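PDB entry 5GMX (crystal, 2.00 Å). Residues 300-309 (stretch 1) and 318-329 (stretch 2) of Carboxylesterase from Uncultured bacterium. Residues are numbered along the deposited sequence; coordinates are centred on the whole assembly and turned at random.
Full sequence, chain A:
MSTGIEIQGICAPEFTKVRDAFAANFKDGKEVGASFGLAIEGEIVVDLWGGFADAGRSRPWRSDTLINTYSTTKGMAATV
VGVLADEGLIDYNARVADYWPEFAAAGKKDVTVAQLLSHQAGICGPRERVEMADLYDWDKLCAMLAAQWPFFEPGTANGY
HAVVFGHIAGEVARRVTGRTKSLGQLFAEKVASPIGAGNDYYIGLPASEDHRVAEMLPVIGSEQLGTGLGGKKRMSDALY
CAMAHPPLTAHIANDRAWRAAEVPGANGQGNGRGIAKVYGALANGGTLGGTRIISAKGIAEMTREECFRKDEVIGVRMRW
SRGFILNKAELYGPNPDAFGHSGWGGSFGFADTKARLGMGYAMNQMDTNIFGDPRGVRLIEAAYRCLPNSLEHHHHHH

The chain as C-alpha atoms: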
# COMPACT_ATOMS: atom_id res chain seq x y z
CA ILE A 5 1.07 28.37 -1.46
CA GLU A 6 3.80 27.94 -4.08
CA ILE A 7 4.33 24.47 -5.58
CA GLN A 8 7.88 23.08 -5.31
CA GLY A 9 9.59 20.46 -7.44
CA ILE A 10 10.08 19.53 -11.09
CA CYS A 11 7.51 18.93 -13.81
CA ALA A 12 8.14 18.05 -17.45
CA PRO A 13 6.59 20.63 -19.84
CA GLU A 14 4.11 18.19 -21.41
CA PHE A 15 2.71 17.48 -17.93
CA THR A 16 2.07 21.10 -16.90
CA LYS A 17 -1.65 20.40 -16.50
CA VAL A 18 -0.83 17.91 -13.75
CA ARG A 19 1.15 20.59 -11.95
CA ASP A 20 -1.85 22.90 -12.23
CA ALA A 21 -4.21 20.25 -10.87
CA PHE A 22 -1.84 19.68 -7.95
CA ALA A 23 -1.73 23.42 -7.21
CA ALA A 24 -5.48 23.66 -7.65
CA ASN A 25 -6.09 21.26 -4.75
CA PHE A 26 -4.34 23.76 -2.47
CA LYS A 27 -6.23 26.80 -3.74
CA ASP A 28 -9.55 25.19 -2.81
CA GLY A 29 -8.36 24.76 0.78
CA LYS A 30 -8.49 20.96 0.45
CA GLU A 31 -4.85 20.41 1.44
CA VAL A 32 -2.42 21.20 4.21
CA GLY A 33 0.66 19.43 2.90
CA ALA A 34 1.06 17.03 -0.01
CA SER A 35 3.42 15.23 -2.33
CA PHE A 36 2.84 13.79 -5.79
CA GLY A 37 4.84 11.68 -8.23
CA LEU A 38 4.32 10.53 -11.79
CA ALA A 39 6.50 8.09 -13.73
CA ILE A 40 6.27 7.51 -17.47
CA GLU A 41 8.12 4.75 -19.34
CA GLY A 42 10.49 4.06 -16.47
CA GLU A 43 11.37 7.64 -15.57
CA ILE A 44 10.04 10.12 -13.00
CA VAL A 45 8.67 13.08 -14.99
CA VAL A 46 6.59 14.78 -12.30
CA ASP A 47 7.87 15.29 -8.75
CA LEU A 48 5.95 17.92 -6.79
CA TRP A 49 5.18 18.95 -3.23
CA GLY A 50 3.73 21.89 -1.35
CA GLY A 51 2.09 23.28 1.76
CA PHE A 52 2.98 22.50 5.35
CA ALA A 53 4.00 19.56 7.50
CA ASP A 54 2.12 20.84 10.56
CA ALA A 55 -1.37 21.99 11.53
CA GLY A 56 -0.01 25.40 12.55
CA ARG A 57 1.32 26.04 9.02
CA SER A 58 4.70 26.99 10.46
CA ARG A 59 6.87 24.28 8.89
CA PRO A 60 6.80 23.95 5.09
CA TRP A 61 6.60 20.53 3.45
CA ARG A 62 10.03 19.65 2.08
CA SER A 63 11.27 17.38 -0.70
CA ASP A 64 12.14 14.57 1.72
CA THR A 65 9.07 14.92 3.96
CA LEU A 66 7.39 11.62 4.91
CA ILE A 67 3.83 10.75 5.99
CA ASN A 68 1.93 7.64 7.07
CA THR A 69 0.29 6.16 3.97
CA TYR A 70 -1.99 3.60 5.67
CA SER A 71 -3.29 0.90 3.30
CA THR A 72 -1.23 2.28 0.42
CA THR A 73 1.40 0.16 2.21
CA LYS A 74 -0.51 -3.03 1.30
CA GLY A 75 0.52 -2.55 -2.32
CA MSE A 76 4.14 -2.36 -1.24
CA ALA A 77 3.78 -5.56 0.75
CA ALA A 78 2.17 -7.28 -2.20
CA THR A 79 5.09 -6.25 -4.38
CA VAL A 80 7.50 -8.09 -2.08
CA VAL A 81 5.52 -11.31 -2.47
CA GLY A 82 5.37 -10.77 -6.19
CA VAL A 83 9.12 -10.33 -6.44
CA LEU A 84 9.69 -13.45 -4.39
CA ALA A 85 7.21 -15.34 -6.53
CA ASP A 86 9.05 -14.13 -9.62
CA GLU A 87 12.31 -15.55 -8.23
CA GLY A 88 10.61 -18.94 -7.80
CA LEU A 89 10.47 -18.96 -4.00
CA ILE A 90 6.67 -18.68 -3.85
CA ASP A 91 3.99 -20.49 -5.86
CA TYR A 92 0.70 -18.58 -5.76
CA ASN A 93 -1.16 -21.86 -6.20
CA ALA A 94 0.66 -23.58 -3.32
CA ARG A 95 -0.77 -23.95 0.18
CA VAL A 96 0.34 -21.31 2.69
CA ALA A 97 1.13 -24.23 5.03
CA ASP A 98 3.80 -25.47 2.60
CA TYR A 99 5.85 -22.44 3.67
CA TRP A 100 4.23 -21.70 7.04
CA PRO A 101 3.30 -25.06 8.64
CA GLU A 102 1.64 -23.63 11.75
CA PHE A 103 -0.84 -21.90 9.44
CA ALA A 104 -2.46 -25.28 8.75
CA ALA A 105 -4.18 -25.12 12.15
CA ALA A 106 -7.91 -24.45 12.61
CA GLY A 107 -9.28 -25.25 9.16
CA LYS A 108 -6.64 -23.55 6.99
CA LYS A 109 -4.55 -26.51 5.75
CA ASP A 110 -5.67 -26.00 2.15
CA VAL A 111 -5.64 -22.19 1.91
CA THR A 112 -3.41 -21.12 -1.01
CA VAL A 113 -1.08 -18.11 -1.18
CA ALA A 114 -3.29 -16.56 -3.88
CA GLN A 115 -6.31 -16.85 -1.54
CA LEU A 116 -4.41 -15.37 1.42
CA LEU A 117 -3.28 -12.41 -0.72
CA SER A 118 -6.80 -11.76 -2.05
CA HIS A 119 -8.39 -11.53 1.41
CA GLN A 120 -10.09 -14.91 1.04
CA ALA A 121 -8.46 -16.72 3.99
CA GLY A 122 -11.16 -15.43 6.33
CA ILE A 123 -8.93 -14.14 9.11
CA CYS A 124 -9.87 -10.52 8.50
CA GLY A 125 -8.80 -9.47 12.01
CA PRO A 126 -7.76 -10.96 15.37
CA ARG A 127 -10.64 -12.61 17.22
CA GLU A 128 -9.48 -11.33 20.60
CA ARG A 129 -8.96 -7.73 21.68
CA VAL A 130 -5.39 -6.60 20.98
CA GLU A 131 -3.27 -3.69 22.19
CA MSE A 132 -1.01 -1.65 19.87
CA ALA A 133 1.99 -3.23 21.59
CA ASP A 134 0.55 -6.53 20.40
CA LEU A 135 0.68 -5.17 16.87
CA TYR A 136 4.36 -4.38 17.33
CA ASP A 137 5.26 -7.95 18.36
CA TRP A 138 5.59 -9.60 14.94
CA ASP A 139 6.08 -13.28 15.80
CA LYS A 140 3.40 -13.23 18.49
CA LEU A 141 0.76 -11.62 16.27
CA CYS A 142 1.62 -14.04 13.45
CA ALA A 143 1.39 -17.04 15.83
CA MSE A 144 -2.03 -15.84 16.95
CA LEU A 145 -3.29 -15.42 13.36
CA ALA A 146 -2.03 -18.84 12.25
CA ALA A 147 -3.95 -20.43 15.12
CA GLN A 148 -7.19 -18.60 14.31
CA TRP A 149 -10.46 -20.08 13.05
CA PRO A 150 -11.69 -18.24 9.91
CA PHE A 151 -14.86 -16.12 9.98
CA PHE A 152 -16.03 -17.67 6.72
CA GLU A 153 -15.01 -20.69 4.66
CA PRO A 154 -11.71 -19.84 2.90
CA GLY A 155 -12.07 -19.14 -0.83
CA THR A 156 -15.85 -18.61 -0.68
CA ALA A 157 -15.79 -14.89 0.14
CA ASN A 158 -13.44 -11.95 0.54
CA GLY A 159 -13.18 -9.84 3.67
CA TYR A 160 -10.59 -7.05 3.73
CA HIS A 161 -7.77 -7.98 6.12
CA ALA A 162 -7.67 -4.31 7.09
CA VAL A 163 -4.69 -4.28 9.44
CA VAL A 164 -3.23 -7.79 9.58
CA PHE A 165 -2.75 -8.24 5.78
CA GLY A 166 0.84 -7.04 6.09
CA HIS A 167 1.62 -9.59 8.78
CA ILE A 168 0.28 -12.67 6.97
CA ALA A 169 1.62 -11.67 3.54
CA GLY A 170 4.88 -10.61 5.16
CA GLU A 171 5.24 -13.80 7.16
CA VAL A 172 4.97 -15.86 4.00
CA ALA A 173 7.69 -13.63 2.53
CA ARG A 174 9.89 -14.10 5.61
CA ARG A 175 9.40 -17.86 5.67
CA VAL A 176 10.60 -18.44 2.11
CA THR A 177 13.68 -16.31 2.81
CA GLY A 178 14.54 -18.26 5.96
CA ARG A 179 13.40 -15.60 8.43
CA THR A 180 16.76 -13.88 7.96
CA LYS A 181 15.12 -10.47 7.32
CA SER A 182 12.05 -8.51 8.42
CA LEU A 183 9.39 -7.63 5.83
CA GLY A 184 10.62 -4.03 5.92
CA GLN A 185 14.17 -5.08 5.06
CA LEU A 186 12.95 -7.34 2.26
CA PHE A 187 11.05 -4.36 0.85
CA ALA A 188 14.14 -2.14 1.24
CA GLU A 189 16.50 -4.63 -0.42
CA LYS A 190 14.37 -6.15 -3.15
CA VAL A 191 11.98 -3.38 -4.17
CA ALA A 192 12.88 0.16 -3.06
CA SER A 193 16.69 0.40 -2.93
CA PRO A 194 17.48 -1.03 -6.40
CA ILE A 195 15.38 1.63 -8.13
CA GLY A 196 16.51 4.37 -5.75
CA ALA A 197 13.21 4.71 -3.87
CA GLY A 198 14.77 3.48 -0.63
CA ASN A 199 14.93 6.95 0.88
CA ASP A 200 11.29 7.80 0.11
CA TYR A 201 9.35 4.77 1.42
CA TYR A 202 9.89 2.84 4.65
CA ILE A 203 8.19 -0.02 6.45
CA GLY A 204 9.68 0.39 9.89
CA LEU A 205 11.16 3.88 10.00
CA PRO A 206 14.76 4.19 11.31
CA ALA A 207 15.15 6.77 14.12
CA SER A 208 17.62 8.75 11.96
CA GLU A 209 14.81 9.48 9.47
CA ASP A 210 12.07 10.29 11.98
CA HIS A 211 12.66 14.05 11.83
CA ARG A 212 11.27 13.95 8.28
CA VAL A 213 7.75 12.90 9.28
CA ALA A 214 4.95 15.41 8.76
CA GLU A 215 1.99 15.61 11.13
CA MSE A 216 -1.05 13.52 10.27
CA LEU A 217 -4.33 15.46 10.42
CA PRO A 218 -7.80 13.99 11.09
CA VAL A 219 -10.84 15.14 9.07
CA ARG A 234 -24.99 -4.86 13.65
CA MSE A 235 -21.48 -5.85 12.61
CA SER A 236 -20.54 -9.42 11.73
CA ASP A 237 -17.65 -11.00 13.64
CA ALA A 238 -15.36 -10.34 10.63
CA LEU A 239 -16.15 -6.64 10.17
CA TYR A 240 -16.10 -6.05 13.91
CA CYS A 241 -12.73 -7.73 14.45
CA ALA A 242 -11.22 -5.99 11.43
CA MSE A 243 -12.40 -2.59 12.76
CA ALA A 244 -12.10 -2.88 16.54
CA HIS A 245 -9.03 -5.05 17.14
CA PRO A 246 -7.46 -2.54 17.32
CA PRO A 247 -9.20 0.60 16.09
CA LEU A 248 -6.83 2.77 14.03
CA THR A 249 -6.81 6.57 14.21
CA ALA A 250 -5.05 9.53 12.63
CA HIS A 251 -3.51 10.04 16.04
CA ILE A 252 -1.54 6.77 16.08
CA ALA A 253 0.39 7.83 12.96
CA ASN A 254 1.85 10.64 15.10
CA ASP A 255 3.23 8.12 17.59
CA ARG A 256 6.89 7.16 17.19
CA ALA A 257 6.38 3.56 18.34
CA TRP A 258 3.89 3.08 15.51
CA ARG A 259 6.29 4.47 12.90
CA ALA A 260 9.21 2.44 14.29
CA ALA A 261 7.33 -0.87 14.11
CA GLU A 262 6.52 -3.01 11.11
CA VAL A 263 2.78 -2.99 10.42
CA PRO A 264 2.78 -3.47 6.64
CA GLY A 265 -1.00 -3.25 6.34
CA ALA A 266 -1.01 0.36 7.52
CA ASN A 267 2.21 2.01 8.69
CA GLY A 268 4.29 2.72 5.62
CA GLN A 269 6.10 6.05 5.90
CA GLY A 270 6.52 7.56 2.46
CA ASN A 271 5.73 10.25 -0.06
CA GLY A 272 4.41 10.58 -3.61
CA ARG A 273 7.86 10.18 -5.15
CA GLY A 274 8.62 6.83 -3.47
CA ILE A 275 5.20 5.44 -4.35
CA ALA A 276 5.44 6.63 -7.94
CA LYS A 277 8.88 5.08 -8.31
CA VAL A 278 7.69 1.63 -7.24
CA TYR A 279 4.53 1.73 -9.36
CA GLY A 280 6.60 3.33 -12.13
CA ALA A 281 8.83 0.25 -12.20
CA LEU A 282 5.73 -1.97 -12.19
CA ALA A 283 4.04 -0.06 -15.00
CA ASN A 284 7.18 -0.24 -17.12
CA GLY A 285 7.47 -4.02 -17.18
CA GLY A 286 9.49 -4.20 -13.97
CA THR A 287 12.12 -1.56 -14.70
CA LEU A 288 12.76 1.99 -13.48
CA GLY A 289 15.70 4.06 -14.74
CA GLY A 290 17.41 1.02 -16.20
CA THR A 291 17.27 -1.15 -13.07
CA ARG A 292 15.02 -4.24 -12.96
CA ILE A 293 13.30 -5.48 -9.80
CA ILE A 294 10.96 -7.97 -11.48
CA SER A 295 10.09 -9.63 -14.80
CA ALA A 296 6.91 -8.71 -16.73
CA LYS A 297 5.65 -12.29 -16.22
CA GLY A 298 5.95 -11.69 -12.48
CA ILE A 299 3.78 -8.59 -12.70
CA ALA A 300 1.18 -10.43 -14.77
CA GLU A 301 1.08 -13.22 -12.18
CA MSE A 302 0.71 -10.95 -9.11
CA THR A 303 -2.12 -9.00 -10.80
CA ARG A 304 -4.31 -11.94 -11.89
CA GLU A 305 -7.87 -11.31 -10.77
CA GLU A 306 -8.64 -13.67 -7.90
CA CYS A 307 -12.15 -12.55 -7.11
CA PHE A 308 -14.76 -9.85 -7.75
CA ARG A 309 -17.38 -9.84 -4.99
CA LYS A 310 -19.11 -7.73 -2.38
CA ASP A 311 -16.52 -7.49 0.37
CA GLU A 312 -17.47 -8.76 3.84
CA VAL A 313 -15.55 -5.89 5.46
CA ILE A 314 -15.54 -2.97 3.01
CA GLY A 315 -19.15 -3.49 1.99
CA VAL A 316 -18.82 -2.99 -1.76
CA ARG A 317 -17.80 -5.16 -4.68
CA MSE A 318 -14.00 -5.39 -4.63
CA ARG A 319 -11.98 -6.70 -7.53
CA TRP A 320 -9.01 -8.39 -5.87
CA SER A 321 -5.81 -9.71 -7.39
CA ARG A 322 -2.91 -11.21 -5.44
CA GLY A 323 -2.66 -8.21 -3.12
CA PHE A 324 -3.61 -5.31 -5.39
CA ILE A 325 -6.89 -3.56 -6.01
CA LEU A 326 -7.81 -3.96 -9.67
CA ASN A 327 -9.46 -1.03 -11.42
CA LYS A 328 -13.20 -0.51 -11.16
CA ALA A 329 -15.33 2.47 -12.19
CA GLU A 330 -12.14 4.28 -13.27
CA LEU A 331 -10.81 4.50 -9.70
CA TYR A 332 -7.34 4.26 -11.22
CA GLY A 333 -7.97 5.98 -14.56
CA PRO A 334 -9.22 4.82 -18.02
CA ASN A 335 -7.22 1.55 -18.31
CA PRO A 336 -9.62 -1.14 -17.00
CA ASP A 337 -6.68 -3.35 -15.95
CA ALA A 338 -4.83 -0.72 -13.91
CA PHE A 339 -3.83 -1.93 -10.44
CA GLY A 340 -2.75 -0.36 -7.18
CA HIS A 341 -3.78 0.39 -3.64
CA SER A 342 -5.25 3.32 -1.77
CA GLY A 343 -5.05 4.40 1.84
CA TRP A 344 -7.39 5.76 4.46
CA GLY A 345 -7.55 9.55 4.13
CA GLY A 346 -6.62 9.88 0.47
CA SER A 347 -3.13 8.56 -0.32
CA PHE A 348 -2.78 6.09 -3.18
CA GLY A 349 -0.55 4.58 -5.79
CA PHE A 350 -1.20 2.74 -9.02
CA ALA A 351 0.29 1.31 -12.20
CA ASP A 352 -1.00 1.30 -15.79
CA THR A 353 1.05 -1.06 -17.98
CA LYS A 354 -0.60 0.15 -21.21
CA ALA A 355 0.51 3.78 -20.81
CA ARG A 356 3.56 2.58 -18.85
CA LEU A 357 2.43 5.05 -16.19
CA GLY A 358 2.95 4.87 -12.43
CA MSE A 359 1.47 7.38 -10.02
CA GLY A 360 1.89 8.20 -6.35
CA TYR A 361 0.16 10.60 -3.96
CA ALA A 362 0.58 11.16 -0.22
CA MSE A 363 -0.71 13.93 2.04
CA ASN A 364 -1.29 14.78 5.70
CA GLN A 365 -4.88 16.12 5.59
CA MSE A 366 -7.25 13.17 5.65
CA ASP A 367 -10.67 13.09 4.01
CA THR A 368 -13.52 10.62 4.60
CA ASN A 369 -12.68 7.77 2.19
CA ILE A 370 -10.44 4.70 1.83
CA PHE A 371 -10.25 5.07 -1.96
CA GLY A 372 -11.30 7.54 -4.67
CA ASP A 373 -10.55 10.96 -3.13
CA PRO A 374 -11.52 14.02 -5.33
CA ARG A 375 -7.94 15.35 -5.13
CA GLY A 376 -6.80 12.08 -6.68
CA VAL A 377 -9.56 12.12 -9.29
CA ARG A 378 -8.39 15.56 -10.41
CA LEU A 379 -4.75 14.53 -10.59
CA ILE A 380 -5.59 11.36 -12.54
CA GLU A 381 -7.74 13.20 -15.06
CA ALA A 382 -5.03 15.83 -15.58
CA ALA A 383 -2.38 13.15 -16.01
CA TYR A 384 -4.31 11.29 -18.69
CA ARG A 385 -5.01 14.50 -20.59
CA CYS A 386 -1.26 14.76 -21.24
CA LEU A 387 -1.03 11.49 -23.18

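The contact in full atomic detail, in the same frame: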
# COMPACT_ATOMS: atom_id res chain seq x y z
N ALA A 300 2.41 -9.79 -14.31
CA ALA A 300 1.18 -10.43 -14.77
C ALA A 300 0.63 -11.42 -13.74
O ALA A 300 -0.59 -11.47 -13.48
CB ALA A 300 1.42 -11.15 -16.10
N GLU A 301 1.52 -12.20 -13.14
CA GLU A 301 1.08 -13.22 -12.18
C GLU A 301 0.56 -12.61 -10.87
O GLU A 301 -0.43 -13.11 -10.34
CB GLU A 301 2.22 -14.21 -11.89
CG GLU A 301 2.54 -15.17 -13.03
CD GLU A 301 1.38 -16.11 -13.35
OE1 GLU A 301 0.59 -16.43 -12.44
OE2 GLU A 301 1.25 -16.52 -14.53
N MSE A 302 1.19 -11.55 -10.37
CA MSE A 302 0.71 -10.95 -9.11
C MSE A 302 -0.56 -10.11 -9.31
O MSE A 302 -1.24 -9.78 -8.33
CB MSE A 302 1.81 -10.11 -8.44
CG MSE A 302 1.80 -8.60 -8.70
SE MSE A 302 3.59 -7.80 -8.29
CE MSE A 302 4.54 -9.29 -8.99
N THR A 303 -0.91 -9.80 -10.55
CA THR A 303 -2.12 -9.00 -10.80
C THR A 303 -3.29 -9.78 -11.41
O THR A 303 -4.28 -9.18 -11.81
CB THR A 303 -1.81 -7.80 -11.69
OG1 THR A 303 -1.21 -8.24 -12.91
CG2 THR A 303 -0.86 -6.84 -10.98
N ARG A 304 -3.18 -11.11 -11.47
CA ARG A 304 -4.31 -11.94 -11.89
C ARG A 304 -5.50 -11.69 -10.99
O ARG A 304 -5.37 -11.70 -9.76
CB ARG A 304 -3.97 -13.43 -11.86
CG ARG A 304 -3.09 -13.93 -12.98
CD ARG A 304 -3.03 -15.45 -12.97
NE ARG A 304 -2.05 -15.95 -13.93
CZ ARG A 304 -2.33 -16.27 -15.19
NH1 ARG A 304 -3.57 -16.13 -15.67
NH2 ARG A 304 -1.37 -16.71 -15.99
N GLU A 305 -6.67 -11.48 -11.58
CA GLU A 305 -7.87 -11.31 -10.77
C GLU A 305 -8.19 -12.61 -10.04
O GLU A 305 -8.25 -13.68 -10.65
CB GLU A 305 -9.06 -10.90 -11.63
CG GLU A 305 -10.31 -10.64 -10.81
CD GLU A 305 -11.52 -10.34 -11.68
OE1 GLU A 305 -11.42 -9.45 -12.56
OE2 GLU A 305 -12.56 -11.00 -11.48
N GLU A 306 -8.35 -12.51 -8.73
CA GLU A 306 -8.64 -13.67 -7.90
C GLU A 306 -10.11 -13.72 -7.58
O GLU A 306 -10.71 -14.79 -7.56
CB GLU A 306 -7.80 -13.64 -6.62
CG GLU A 306 -6.38 -14.13 -6.82
CD GLU A 306 -6.33 -15.61 -7.14
OE1 GLU A 306 -7.10 -16.38 -6.52
OE2 GLU A 306 -5.54 -16.02 -8.03
N CYS A 307 -10.71 -12.56 -7.33
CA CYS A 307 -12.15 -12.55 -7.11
C CYS A 307 -12.75 -11.17 -7.35
O CYS A 307 -12.02 -10.18 -7.40
CB CYS A 307 -12.50 -13.05 -5.69
SG CYS A 307 -11.64 -12.26 -4.26
N PHE A 308 -14.06 -11.12 -7.55
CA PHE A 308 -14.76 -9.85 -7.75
C PHE A 308 -16.12 -9.95 -7.09
O PHE A 308 -17.10 -10.34 -7.72
CB PHE A 308 -14.87 -9.53 -9.25
CG PHE A 308 -15.26 -8.10 -9.54
CD1 PHE A 308 -15.49 -7.19 -8.52
CD2 PHE A 308 -15.37 -7.67 -10.85
CE1 PHE A 308 -15.85 -5.88 -8.80
CE2 PHE A 308 -15.72 -6.36 -11.14
CZ PHE A 308 -15.96 -5.46 -10.11
N ARG A 309 -16.19 -9.58 -5.81
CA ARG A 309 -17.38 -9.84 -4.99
C ARG A 309 -17.61 -8.74 -3.99
O ARG A 309 -16.69 -8.02 -3.65
CB ARG A 309 -17.26 -11.16 -4.21
CG ARG A 309 -17.40 -12.44 -5.01
CD ARG A 309 -17.58 -13.63 -4.06
NE ARG A 309 -16.35 -13.95 -3.35
CZ ARG A 309 -15.57 -14.99 -3.62
NH1 ARG A 309 -15.91 -15.84 -4.58
NH2 ARG A 309 -14.45 -15.19 -2.94
N MSE A 318 -15.42 -5.60 -4.41
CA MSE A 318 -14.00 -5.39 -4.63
C MSE A 318 -13.51 -6.39 -5.65
O MSE A 318 -13.93 -7.56 -5.66
CB MSE A 318 -13.22 -5.53 -3.33
CG MSE A 318 -13.62 -4.54 -2.26
SE MSE A 318 -13.12 -2.72 -2.82
CE MSE A 318 -11.17 -2.91 -2.75
N ARG A 319 -12.64 -5.89 -6.52
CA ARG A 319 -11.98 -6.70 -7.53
C ARG A 319 -10.53 -6.94 -7.11
O ARG A 319 -9.65 -6.11 -7.36
CB ARG A 319 -12.06 -6.01 -8.89
CG ARG A 319 -11.60 -6.88 -10.04
CD ARG A 319 -11.70 -6.13 -11.34
NE ARG A 319 -10.99 -6.82 -12.41
CZ ARG A 319 -10.32 -6.22 -13.38
NH1 ARG A 319 -10.26 -4.89 -13.42
NH2 ARG A 319 -9.71 -6.94 -14.30
N TRP A 320 -10.30 -8.07 -6.46
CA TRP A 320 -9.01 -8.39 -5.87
C TRP A 320 -8.13 -9.27 -6.77
O TRP A 320 -8.59 -10.29 -7.33
CB TRP A 320 -9.19 -9.12 -4.53
CG TRP A 320 -9.77 -8.31 -3.41
CD1 TRP A 320 -10.98 -8.51 -2.80
CD2 TRP A 320 -9.17 -7.20 -2.74
NE1 TRP A 320 -11.17 -7.59 -1.80
CE2 TRP A 320 -10.07 -6.77 -1.75
CE3 TRP A 320 -7.95 -6.52 -2.89
CZ2 TRP A 320 -9.80 -5.69 -0.90
CZ3 TRP A 320 -7.68 -5.45 -2.05
CH2 TRP A 320 -8.61 -5.05 -1.07
N SER A 321 -6.87 -8.86 -6.85
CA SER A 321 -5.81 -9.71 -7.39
C SER A 321 -4.98 -10.25 -6.22
O SER A 321 -5.42 -10.22 -5.07
CB SER A 321 -4.93 -8.93 -8.37
OG SER A 321 -4.22 -7.89 -7.72
N ARG A 322 -3.76 -10.70 -6.50
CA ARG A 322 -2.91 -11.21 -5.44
C ARG A 322 -2.28 -10.06 -4.65
O ARG A 322 -1.06 -9.89 -4.64
CB ARG A 322 -1.82 -12.13 -6.00
CG ARG A 322 -2.33 -13.50 -6.44
CD ARG A 322 -2.69 -13.54 -7.91
NE ARG A 322 -3.19 -14.86 -8.25
CZ ARG A 322 -2.49 -15.79 -8.89
NH1 ARG A 322 -1.25 -15.52 -9.29
NH2 ARG A 322 -3.04 -16.97 -9.15
N GLY A 323 -3.12 -9.27 -4.00
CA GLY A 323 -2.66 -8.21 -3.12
C GLY A 323 -3.03 -6.81 -3.57
O GLY A 323 -3.07 -5.89 -2.75
N PHE A 324 -3.29 -6.64 -4.86
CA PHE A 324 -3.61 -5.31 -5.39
C PHE A 324 -5.08 -5.15 -5.70
O PHE A 324 -5.74 -6.10 -6.11
CB PHE A 324 -2.80 -5.03 -6.66
CG PHE A 324 -1.32 -4.99 -6.45
CD1 PHE A 324 -0.70 -3.79 -6.09
CD2 PHE A 324 -0.55 -6.12 -6.61
CE1 PHE A 324 0.67 -3.73 -5.91
CE2 PHE A 324 0.82 -6.08 -6.43
CZ PHE A 324 1.43 -4.88 -6.08
N ILE A 325 -5.59 -3.94 -5.50
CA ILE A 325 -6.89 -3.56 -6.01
C ILE A 325 -6.83 -3.42 -7.52
O ILE A 325 -5.98 -2.71 -8.05
CB ILE A 325 -7.37 -2.23 -5.41
CG1 ILE A 325 -7.52 -2.34 -3.89
CG2 ILE A 325 -8.67 -1.79 -6.06
CD1 ILE A 325 -7.83 -1.00 -3.22
N LEU A 326 -7.71 -4.12 -8.22
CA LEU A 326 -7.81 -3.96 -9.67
C LEU A 326 -8.86 -2.90 -9.97
O LEU A 326 -9.81 -2.71 -9.20
CB LEU A 326 -8.16 -5.28 -10.35
CG LEU A 326 -7.12 -6.40 -10.24
CD1 LEU A 326 -7.55 -7.64 -11.02
CD2 LEU A 326 -5.76 -5.93 -10.70
N ASN A 327 -8.66 -2.19 -11.07
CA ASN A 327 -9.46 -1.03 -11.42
C ASN A 327 -10.94 -1.36 -11.55
O ASN A 327 -11.32 -2.42 -12.04
CB ASN A 327 -8.93 -0.40 -12.70
CG ASN A 327 -9.30 1.06 -12.83
OD1 ASN A 327 -9.92 1.64 -11.94
ND2 ASN A 327 -8.88 1.68 -13.92
N LYS A 328 -11.75 -0.43 -11.08
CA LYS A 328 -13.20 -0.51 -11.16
C LYS A 328 -13.76 0.90 -11.17
O LYS A 328 -13.34 1.74 -10.37
CB LYS A 328 -13.77 -1.28 -9.98
CG LYS A 328 -15.29 -1.32 -9.96
CD LYS A 328 -15.81 -1.86 -8.65
CE LYS A 328 -17.17 -1.27 -8.31
NZ LYS A 328 -17.46 -1.42 -6.85
N ALA A 329 -14.68 1.16 -12.09
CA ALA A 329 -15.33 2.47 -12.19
C ALA A 329 -14.30 3.59 -12.30
O ALA A 329 -14.48 4.67 -11.73
CB ALA A 329 -16.25 2.70 -10.99

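R322 is the centre of this contact, and more of its surface is covered by the other stretch than that of any other residue here. It is buried, so its charge needs partners, and stretch 1 supplies them. Its NE and NH2 donate to E306 OE2, at 2.6 and 2.9 Å, a salt bridge that meets the guanidinium at its edge, where the N-H bonds point. NH1 donates to the backbone, R322 NH1 lying 2.8 Å from E301 O, in the last turn of the helix. The flat face of the same group, which carries no N-H, can pack against carbon and lies against R304 CB. A long, planar, multiply donating side chain suits all three tasks.

F308 lies in the strand that runs antiparallel to 318-320. Facing R319 in a non-hydrogen-bonded pair, it receives R319 CB over its ring face, 3.8 Å from the centroid, while K328 CD approaches the ring edge; a flat aromatic ring offers a broad face to the aliphatic start of the arginine chain. The extended R319 then carries its charge onward: R319 NE donates to E305 OE1 at 2.7 Å, a nearly straight salt-bridge hydrogen bond.

M302, a selenomethionine and the last residue of the helix, packs its flexible apolar chain on F324, with M302 CG 3.5 Å from F324 CE2. Along the strands the backbones pair directly, with W320 N donating to C307 O at 2.9 Å and, flanking the F308-R319 pair on its other side, M318 N to R309 O at 2.8 Å.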